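PDB 3A2Q: 6-aminohexanoate-cyclic-dimer hydrolase from Arthrobacter sp., which hydrolyses the cyclic dimer of 6-aminohexanoate, a by-product of nylon-6 manufacture, opening the ring to the linear dimer. Local coordinates for residues N43-A53 with F112-T120; A136-S146 with R391-L399. The protein carries 1 engineered substitution. One frame throughout, in Å; residues are numbered along the deposited sequence.

Contact 1 (N43-A53 with F112-T120)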
loop_
_atom_site.group_PDB
_atom_site.type_symbol
_atom_site.label_atom_id
_atom_site.label_comp_id
_atom_site.label_asym_id
_atom_site.label_seq_id
_atom_site.Cartn_x
_atom_site.Cartn_y
_atom_site.Cartn_z
ATOM N N ASN A 43 7.177 -8.038 -14.459
ATOM C CA ASN A 43 5.914 -8.735 -14.208
ATOM C C ASN A 43 5.076 -7.980 -13.164
ATOM O O ASN A 43 4.566 -8.570 -12.212
ATOM C CB ASN A 43 6.219 -10.168 -13.741
ATOM C CG ASN A 43 4.970 -11.030 -13.594
ATOM O OD1 ASN A 43 4.054 -10.964 -14.413
ATOM N ND2 ASN A 43 4.945 -11.861 -12.557
ATOM N N ALA A 44 4.947 -6.669 -13.366
ATOM C CA ALA A 44 4.191 -5.798 -12.466
ATOM C C ALA A 44 2.716 -5.740 -12.867
ATOM O O ALA A 44 1.831 -6.004 -12.049
ATOM C CB ALA A 44 4.793 -4.402 -12.478
ATOM N N VAL A 45 2.460 -5.371 -14.121
ATOM C CA VAL A 45 1.099 -5.308 -14.646
ATOM C C VAL A 45 0.769 -6.708 -15.151
ATOM O O VAL A 45 1.368 -7.174 -16.121
ATOM C CB VAL A 45 0.990 -4.319 -15.825
ATOM C CG1 VAL A 45 -0.425 -4.345 -16.395
ATOM C CG2 VAL A 45 1.340 -2.922 -15.368
ATOM N N ILE A 46 -0.164 -7.389 -14.493
ATOM C CA ILE A 46 -0.521 -8.743 -14.903
ATOM C C ILE A 46 -1.730 -8.806 -15.819
ATOM O O ILE A 46 -1.929 -9.797 -16.522
ATOM C CB ILE A 46 -0.797 -9.659 -13.693
ATOM C CG1 ILE A 46 -1.826 -9.011 -12.767
ATOM C CG2 ILE A 46 0.495 -9.955 -12.960
ATOM C CD1 ILE A 46 -2.278 -9.913 -11.650
ATOM N N ILE A 47 -2.534 -7.750 -15.813
ATOM C CA ILE A 47 -3.727 -7.698 -16.640
ATOM C C ILE A 47 -3.825 -6.354 -17.335
ATOM O O ILE A 47 -4.416 -5.415 -16.800
ATOM C CB ILE A 47 -5.010 -7.893 -15.801
ATOM C CG1 ILE A 47 -4.941 -9.207 -15.025
ATOM C CG2 ILE A 47 -6.229 -7.876 -16.712
ATOM C CD1 ILE A 47 -6.022 -9.356 -13.966
ATOM N N PRO A 48 -3.233 -6.236 -18.534
ATOM C CA PRO A 48 -3.288 -4.970 -19.267
ATOM C C PRO A 48 -4.716 -4.680 -19.712
ATOM O O PRO A 48 -5.468 -5.598 -20.032
ATOM C CB PRO A 48 -2.352 -5.211 -20.454
ATOM C CG PRO A 48 -2.414 -6.692 -20.646
ATOM C CD PRO A 48 -2.393 -7.218 -19.241
ATOM N N LEU A 49 -5.082 -3.405 -19.712
ATOM C CA LEU A 49 -6.414 -2.974 -20.125
ATOM C C LEU A 49 -6.248 -1.796 -21.073
ATOM O O LEU A 49 -6.865 -0.744 -20.892
ATOM C CB LEU A 49 -7.235 -2.538 -18.907
ATOM C CG LEU A 49 -7.473 -3.585 -17.819
ATOM C CD1 LEU A 49 -8.145 -2.930 -16.624
ATOM C CD2 LEU A 49 -8.326 -4.714 -18.369
ATOM N N PHE A 50 -5.415 -1.982 -22.093
ATOM C CA PHE A 50 -5.149 -0.922 -23.058
ATOM C C PHE A 50 -6.373 -0.453 -23.845
ATOM O O PHE A 50 -6.506 0.735 -24.135
ATOM C CB PHE A 50 -4.042 -1.358 -24.023
ATOM C CG PHE A 50 -2.792 -1.837 -23.335
ATOM C CD1 PHE A 50 -2.290 -1.162 -22.225
ATOM C CD2 PHE A 50 -2.106 -2.950 -23.808
ATOM C CE1 PHE A 50 -1.120 -1.593 -21.596
ATOM C CE2 PHE A 50 -0.937 -3.387 -23.190
ATOM C CZ PHE A 50 -0.442 -2.706 -22.080
ATOM N N GLU A 51 -7.266 -1.372 -24.192
ATOM C CA GLU A 51 -8.458 -0.980 -24.936
ATOM C C GLU A 51 -9.372 -0.100 -24.087
ATOM O O GLU A 51 -9.798 0.966 -24.534
ATOM C CB GLU A 51 -9.210 -2.217 -25.436
ATOM C CG GLU A 51 -8.379 -3.084 -26.375
ATOM C CD GLU A 51 -7.833 -2.314 -27.573
ATOM O OE1 GLU A 51 -7.001 -2.880 -28.315
ATOM O OE2 GLU A 51 -8.233 -1.147 -27.779
ATOM N N LYS A 52 -9.669 -0.534 -22.865
ATOM C CA LYS A 52 -10.515 0.266 -21.988
ATOM C C LYS A 52 -9.836 1.606 -21.761
ATOM O O LYS A 52 -10.476 2.653 -21.796
ATOM C CB LYS A 52 -10.734 -0.426 -20.640
ATOM C CG LYS A 52 -11.398 0.481 -19.609
ATOM C CD LYS A 52 -11.744 -0.237 -18.313
ATOM C CE LYS A 52 -12.933 -1.166 -18.487
ATOM N NZ LYS A 52 -13.402 -1.707 -17.179
ATOM N N ALA A 53 -8.528 1.569 -21.533
ATOM C CA ALA A 53 -7.773 2.790 -21.306
ATOM C C ALA A 53 -7.932 3.722 -22.501
ATOM O O ALA A 53 -7.991 4.944 -22.349
ATOM C CB ALA A 53 -6.303 2.463 -21.089
ATOM N N PHE A 112 -8.839 10.122 -14.838
ATOM C CA PHE A 112 -7.828 9.069 -14.924
ATOM C C PHE A 112 -8.328 7.953 -15.837
ATOM O O PHE A 112 -9.535 7.741 -15.954
ATOM C CB PHE A 112 -7.551 8.489 -13.528
ATOM C CG PHE A 112 -6.731 9.388 -12.636
ATOM C CD1 PHE A 112 -5.362 9.531 -12.840
ATOM C CD2 PHE A 112 -7.324 10.083 -11.587
ATOM C CE1 PHE A 112 -4.595 10.354 -12.010
ATOM C CE2 PHE A 112 -6.566 10.909 -10.750
ATOM C CZ PHE A 112 -5.201 11.044 -10.964
ATOM N N VAL A 113 -7.413 7.245 -16.493
ATOM C CA VAL A 113 -7.806 6.139 -17.365
ATOM C C VAL A 113 -7.226 4.833 -16.817
ATOM O O VAL A 113 -6.036 4.752 -16.516
ATOM C CB VAL A 113 -7.333 6.364 -18.843
ATOM C CG1 VAL A 113 -7.780 7.743 -19.324
ATOM C CG2 VAL A 113 -5.827 6.223 -18.964
ATOM N N LEU A 114 -8.077 3.821 -16.663
ATOM C CA LEU A 114 -7.644 2.533 -16.135
ATOM C C LEU A 114 -6.775 1.794 -17.146
ATOM O O LEU A 114 -7.278 1.244 -18.126
ATOM C CB LEU A 114 -8.856 1.676 -15.763
ATOM C CG LEU A 114 -8.537 0.327 -15.122
ATOM C CD1 LEU A 114 -7.579 0.536 -13.956
ATOM C CD2 LEU A 114 -9.823 -0.342 -14.653
ATOM N N LEU A 115 -5.469 1.777 -16.888
ATOM C CA LEU A 115 -4.502 1.137 -17.774
ATOM C C LEU A 115 -4.379 -0.371 -17.593
ATOM O O LEU A 115 -4.030 -1.084 -18.533
ATOM C CB LEU A 115 -3.124 1.781 -17.585
ATOM C CG LEU A 115 -2.026 1.375 -18.569
ATOM C CD1 LEU A 115 -2.428 1.803 -19.980
ATOM C CD2 LEU A 115 -0.709 2.036 -18.170
ATOM N N GLY A 116 -4.653 -0.860 -16.389
ATOM C CA GLY A 116 -4.550 -2.286 -16.139
ATOM C C GLY A 116 -4.487 -2.630 -14.663
ATOM O O GLY A 116 -4.610 -1.751 -13.809
ATOM N N LYS A 117 -4.300 -3.912 -14.363
ATOM C CA LYS A 117 -4.223 -4.375 -12.982
ATOM C C LYS A 117 -2.825 -4.870 -12.615
ATOM O O LYS A 117 -2.100 -5.396 -13.460
ATOM C CB LYS A 117 -5.235 -5.491 -12.741
ATOM C CG LYS A 117 -6.685 -5.071 -12.882
ATOM C CD LYS A 117 -7.575 -6.192 -12.395
ATOM C CE LYS A 117 -9.018 -5.767 -12.247
ATOM N NZ LYS A 117 -9.764 -6.828 -11.512
ATOM N N THR A 118 -2.462 -4.712 -11.344
ATOM C CA THR A 118 -1.146 -5.118 -10.861
ATOM C C THR A 118 -1.135 -6.387 -10.020
ATOM O O THR A 118 -2.118 -6.728 -9.359
ATOM C CB THR A 118 -0.509 -3.999 -10.047
ATOM O OG1 THR A 118 -1.431 -3.575 -9.035
ATOM C CG2 THR A 118 -0.159 -2.830 -10.950
ATOM N N ASN A 119 0.011 -7.061 -10.023
ATOM C CA ASN A 119 0.188 -8.313 -9.302
ATOM C C ASN A 119 0.185 -8.188 -7.779
ATOM O O ASN A 119 0.527 -7.144 -7.224
ATOM C CB ASN A 119 1.475 -8.992 -9.784
ATOM C CG ASN A 119 1.539 -10.459 -9.409
ATOM O OD1 ASN A 119 0.509 -11.121 -9.256
ATOM N ND2 ASN A 119 2.753 -10.984 -9.282
ATOM N N THR A 120 -0.205 -9.276 -7.120
ATOM C CA THR A 120 -0.287 -9.356 -5.665
ATOM C C THR A 120 -0.151 -10.809 -5.211
ATOM O O THR A 120 -0.412 -11.734 -5.986
ATOM C CB THR A 120 -1.672 -8.860 -5.164
ATOM O OG1 THR A 120 -1.844 -9.205 -3.783
ATOM C CG2 THR A 120 -2.791 -9.525 -5.970
#
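Asn119 N donates a hydrogen bond to Ala44 O (2.9 Å) at one end of the antiparallel pairing of 43-53 with strand 113-118. Next comes a classic beta bulge: Ile46 and Ile47 both face Lys117, whose carbonyl O takes a bond from Ile46 N at 3.0 Å and a weak one from Ile47 N. Regular pairing resumes with Lys117 N to Ile47 O (2.9 Å), and Leu49 N closes the series on Leu115 O at 2.8 Å. Leu49 is also the N-cap of the following helix, its O accepting from Ala53 N.

Beside these bonds, the end of the Ile46 side chain lies against Asn119. With chi1 at 53°, CG2 of Ile46 is anti to the carbonyl carbon and lies 3.5 Å from Asn119 CB, the two side chains crossing at about a right angle. Ile47 and Lys117 run side by side, and the extended lysine carries its NZ to a salt bridge with Asp73 and a hydrogen bond with Ile82 O. Leu49 CD1 packs on Leu114 CG (3.6 Å), and Leu115 CD1 meets the edge of the Phe50 ring, 3.7 Å from Phe50 CD1.

Strand 45-48 is an outermost strand of the mixed sheet within the chain; strand 113-118 pairs on its other side with strand 68-72, and helix 24-42 packs against Phe50 and Leu115.

Contact 2 (A136-S146 with R391-L399); sequences ATRNPWNLGRS and RQTPEIGEL
Two loops of the amidase fold meet through a single backbone bridge between Arg145 and Glu395, flanked by two nearly straight hydrogen bonds. Ile396 N donates to Gly144 O (2.9 Å), and Ser146 N to Pro394 O at an N-H...O angle of 177°. The loop 136-146 is shaped by two Asx turns, in which Asn139 OD1 accepts from Trp141 N and Asn142 OD1 from Gly144 N. Asn139 ND2 in turn donates to Ser146 O, and Ser146 OG is hydrogen-bonded to Thr128 OG1.

Arg145 bends at chi2 (-68°), which brings its guanidinium back along 391-399. NH1 makes a weak bond to Thr393 O (2.9 Å) and a further one to a water that donates to Gln392 OE1; NE reaches Glu395 OE2 through another water, and NH2 forms a salt bridge with Asp445. On the other loop Glu398 is gripped at both oxygens, OE2 by a salt bridge from Arg391 NH2 at 2.6 Å and OE1 by Glu395 N from above the carboxylate plane.

Ile396 wedges into 136-146. Arg138 NH1 donates a hydrogen bond to Leu143 O, which lies in the guanidinium plane, and the same NH1 is 3.6 Å from Ile396 CG1. Ile396 CD1 ends 3.4 Å from Arg145 O.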
loop_
_atom_site.group_PDB
_atom_site.type_symbol
_atom_site.label_atom_id
_atom_site.label_comp_id
_atom_site.label_asym_id
_atom_site.label_seq_id
_atom_site.Cartn_x
_atom_site.Cartn_y
_atom_site.Cartn_z
ATOM N N ALA A 136 6.451 -14.261 -9.842
ATOM C CA ALA A 136 6.976 -13.167 -9.038
ATOM C C ALA A 136 7.078 -11.830 -9.755
ATOM O O ALA A 136 7.334 -11.769 -10.961
ATOM C CB ALA A 136 8.348 -13.550 -8.488
ATOM N N THR A 137 6.849 -10.755 -9.005
ATOM C CA THR A 137 7.005 -9.418 -9.551
ATOM C C THR A 137 8.410 -9.076 -9.074
ATOM O O THR A 137 8.737 -9.294 -7.907
ATOM C CB THR A 137 6.004 -8.406 -8.956
ATOM O OG1 THR A 137 4.680 -8.723 -9.398
ATOM C CG2 THR A 137 6.360 -6.988 -9.410
ATOM N N ARG A 138 9.235 -8.550 -9.971
ATOM C CA ARG A 138 10.614 -8.232 -9.636
ATOM C C ARG A 138 10.873 -6.744 -9.473
ATOM O O ARG A 138 10.199 -5.912 -10.077
ATOM C CB ARG A 138 11.537 -8.828 -10.702
ATOM C CG ARG A 138 11.430 -10.351 -10.785
ATOM C CD ARG A 138 12.240 -10.931 -11.942
ATOM N NE ARG A 138 12.250 -12.395 -11.918
ATOM C CZ ARG A 138 13.031 -13.133 -11.133
ATOM N NH1 ARG A 138 13.884 -12.556 -10.299
ATOM N NH2 ARG A 138 12.957 -14.456 -11.177
ATOM N N ASN A 139 11.872 -6.423 -8.655
ATOM C CA ASN A 139 12.221 -5.042 -8.359
ATOM C C ASN A 139 12.981 -4.332 -9.475
ATOM O O ASN A 139 14.040 -4.786 -9.910
ATOM C CB ASN A 139 13.041 -4.993 -7.071
ATOM C CG ASN A 139 12.981 -3.641 -6.396
ATOM O OD1 ASN A 139 13.246 -2.616 -7.015
ATOM N ND2 ASN A 139 12.632 -3.635 -5.111
ATOM N N PRO A 140 12.442 -3.202 -9.956
ATOM C CA PRO A 140 13.069 -2.414 -11.024
ATOM C C PRO A 140 14.482 -1.954 -10.652
ATOM O O PRO A 140 15.312 -1.701 -11.526
ATOM C CB PRO A 140 12.112 -1.235 -11.200
ATOM C CG PRO A 140 10.786 -1.790 -10.748
ATOM C CD PRO A 140 11.148 -2.620 -9.557
ATOM N N TRP A 141 14.748 -1.841 -9.354
ATOM C CA TRP A 141 16.060 -1.409 -8.888
ATOM C C TRP A 141 17.061 -2.562 -8.899
ATOM O O TRP A 141 18.265 -2.340 -8.980
ATOM C CB TRP A 141 15.968 -0.818 -7.472
ATOM C CG TRP A 141 15.097 0.403 -7.378
ATOM C CD1 TRP A 141 13.734 0.435 -7.307
ATOM C CD2 TRP A 141 15.529 1.769 -7.396
ATOM N NE1 TRP A 141 13.288 1.738 -7.282
ATOM C CE2 TRP A 141 14.369 2.578 -7.337
ATOM C CE3 TRP A 141 16.784 2.390 -7.457
ATOM C CZ2 TRP A 141 14.427 3.978 -7.339
ATOM C CZ3 TRP A 141 16.841 3.791 -7.460
ATOM C CH2 TRP A 141 15.667 4.564 -7.402
ATOM N N ASN A 142 16.550 -3.786 -8.806
ATOM C CA ASN A 142 17.371 -4.995 -8.809
ATOM C C ASN A 142 16.433 -6.178 -9.057
ATOM O O ASN A 142 15.738 -6.626 -8.149
ATOM C CB ASN A 142 18.067 -5.160 -7.458
ATOM C CG ASN A 142 19.114 -6.242 -7.476
ATOM O OD1 ASN A 142 18.906 -7.311 -8.045
ATOM N ND2 ASN A 142 20.247 -5.978 -6.836
ATOM N N LEU A 143 16.433 -6.686 -10.285
ATOM C CA LEU A 143 15.548 -7.788 -10.679
ATOM C C LEU A 143 15.612 -9.066 -9.847
ATOM O O LEU A 143 14.710 -9.906 -9.914
ATOM C CB LEU A 143 15.770 -8.114 -12.157
ATOM C CG LEU A 143 15.499 -6.929 -13.088
ATOM C CD1 LEU A 143 15.800 -7.316 -14.529
ATOM C CD2 LEU A 143 14.046 -6.483 -12.938
ATOM N N GLY A 144 16.666 -9.221 -9.059
ATOM C CA GLY A 144 16.765 -10.406 -8.230
ATOM C C GLY A 144 16.161 -10.171 -6.860
ATOM O O GLY A 144 16.180 -11.059 -6.010
ATOM N N ARG A 145 15.603 -8.979 -6.648
ATOM C CA ARG A 145 15.013 -8.630 -5.356
ATOM C C ARG A 145 13.495 -8.520 -5.370
ATOM O O ARG A 145 12.885 -8.217 -6.389
ATOM C CB ARG A 145 15.567 -7.291 -4.852
ATOM C CG ARG A 145 17.062 -7.221 -4.649
ATOM C CD ARG A 145 17.552 -8.086 -3.498
ATOM N NE ARG A 145 18.972 -7.831 -3.268
ATOM C CZ ARG A 145 19.457 -7.043 -2.312
ATOM N NH1 ARG A 145 18.639 -6.430 -1.464
ATOM N NH2 ARG A 145 20.764 -6.838 -2.228
ATOM N N SER A 146 12.907 -8.746 -4.202
ATOM C CA SER A 146 11.467 -8.656 -4.007
ATOM C C SER A 146 11.023 -7.198 -4.158
ATOM O O SER A 146 11.850 -6.287 -4.159
ATOM C CB SER A 146 11.111 -9.154 -2.602
ATOM O OG SER A 146 9.778 -8.821 -2.243
ATOM N N ARG A 391 14.472 -4.223 7.700
ATOM C CA ARG A 391 15.546 -5.037 7.143
ATOM C C ARG A 391 15.852 -4.679 5.700
ATOM O O ARG A 391 15.109 -3.938 5.055
ATOM C CB ARG A 391 15.144 -6.509 7.181
ATOM C CG ARG A 391 13.839 -6.775 6.437
ATOM C CD ARG A 391 13.656 -8.248 6.107
ATOM N NE ARG A 391 14.677 -8.720 5.175
ATOM C CZ ARG A 391 14.835 -9.994 4.830
ATOM N NH1 ARG A 391 14.036 -10.924 5.341
ATOM N NH2 ARG A 391 15.792 -10.339 3.977
ATOM N N GLN A 392 16.951 -5.229 5.195
ATOM C CA GLN A 392 17.351 -5.025 3.812
ATOM C C GLN A 392 16.310 -5.768 2.980
ATOM O O GLN A 392 15.641 -6.668 3.482
ATOM C CB GLN A 392 18.740 -5.626 3.577
ATOM C CG GLN A 392 19.875 -4.919 4.324
ATOM C CD GLN A 392 20.275 -3.604 3.668
ATOM O OE1 GLN A 392 20.477 -3.545 2.456
ATOM N NE2 GLN A 392 20.405 -2.552 4.468
ATOM N N THR A 393 16.167 -5.400 1.713
ATOM C CA THR A 393 15.178 -6.046 0.858
ATOM C C THR A 393 15.553 -7.492 0.526
ATOM O O THR A 393 16.671 -7.775 0.101
ATOM C CB THR A 393 14.980 -5.224 -0.423
ATOM O OG1 THR A 393 14.448 -3.943 -0.064
ATOM C CG2 THR A 393 14.022 -5.922 -1.386
ATOM N N PRO A 394 14.618 -8.428 0.747
ATOM C CA PRO A 394 14.855 -9.848 0.469
ATOM C C PRO A 394 14.989 -10.182 -1.014
ATOM O O PRO A 394 14.487 -9.463 -1.877
ATOM C CB PRO A 394 13.641 -10.536 1.101
ATOM C CG PRO A 394 12.576 -9.476 1.066
ATOM C CD PRO A 394 13.331 -8.230 1.438
ATOM N N GLU A 395 15.678 -11.279 -1.306
ATOM C CA GLU A 395 15.835 -11.714 -2.688
ATOM C C GLU A 395 14.564 -12.466 -3.073
ATOM O O GLU A 395 13.870 -13.004 -2.204
ATOM C CB GLU A 395 17.041 -12.660 -2.828
ATOM C CG GLU A 395 18.378 -12.036 -2.479
ATOM C CD GLU A 395 19.545 -12.990 -2.688
ATOM O OE1 GLU A 395 19.492 -14.124 -2.168
ATOM O OE2 GLU A 395 20.518 -12.604 -3.368
ATOM N N ILE A 396 14.251 -12.491 -4.364
ATOM C CA ILE A 396 13.082 -13.216 -4.849
ATOM C C ILE A 396 13.206 -14.657 -4.353
ATOM O O ILE A 396 14.286 -15.249 -4.421
ATOM C CB ILE A 396 13.034 -13.240 -6.398
ATOM C CG1 ILE A 396 12.762 -11.836 -6.942
ATOM C CG2 ILE A 396 11.962 -14.219 -6.873
ATOM C CD1 ILE A 396 11.417 -11.273 -6.532
ATOM N N GLY A 397 12.112 -15.208 -3.841
ATOM C CA GLY A 397 12.123 -16.576 -3.349
ATOM C C GLY A 397 12.381 -16.723 -1.861
ATOM O O GLY A 397 11.939 -17.689 -1.235
ATOM N N GLU A 398 13.080 -15.754 -1.283
ATOM C CA GLU A 398 13.419 -15.791 0.132
ATOM C C GLU A 398 12.233 -15.901 1.100
ATOM O O GLU A 398 12.276 -16.684 2.046
ATOM C CB GLU A 398 14.255 -14.558 0.481
ATOM C CG GLU A 398 14.931 -14.619 1.832
ATOM C CD GLU A 398 15.683 -13.341 2.150
ATOM O OE1 GLU A 398 16.371 -12.815 1.250
ATOM O OE2 GLU A 398 15.596 -12.870 3.303
ATOM N N LEU A 399 11.172 -15.132 0.867
ATOM C CA LEU A 399 10.027 -15.160 1.776
ATOM C C LEU A 399 8.949 -16.214 1.499
ATOM O O LEU A 399 8.046 -16.407 2.319
ATOM C CB LEU A 399 9.389 -13.765 1.855
ATOM C CG LEU A 399 10.295 -12.637 2.375
ATOM C CD1 LEU A 399 9.455 -11.389 2.671
ATOM C CD2 LEU A 399 11.010 -13.085 3.638
HETATM O O HOH W 1 17.982 -3.798 0.630
HETATM O O HOH W 2 20.287 -9.972 -4.930
HETATM O O HOH W 3 20.473 -5.207 0.294
#

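In the fold
From the N terminus, the chain leaves helix 24-42 and enters contact 1, which closes a loop of 58 residues that includes strand 68-72; its pairing with strand 113-118 attaches the edge strand 45-48 to the sheet. Contact 2 opens only after this loop has closed, so the two lie in series, neither nested nor crossed. It spans 244 residues, joining the loop before helix 152-159 to the one after strand 383-387. Their centres are 22 Å apart, yet they touch: Asn43 probably hydrogen-bonds through its O to Thr137 OG1 and through ND2 to Ala136 O. The edge of the sheet is thereby tied, through 136-146, to the late loop 391-399.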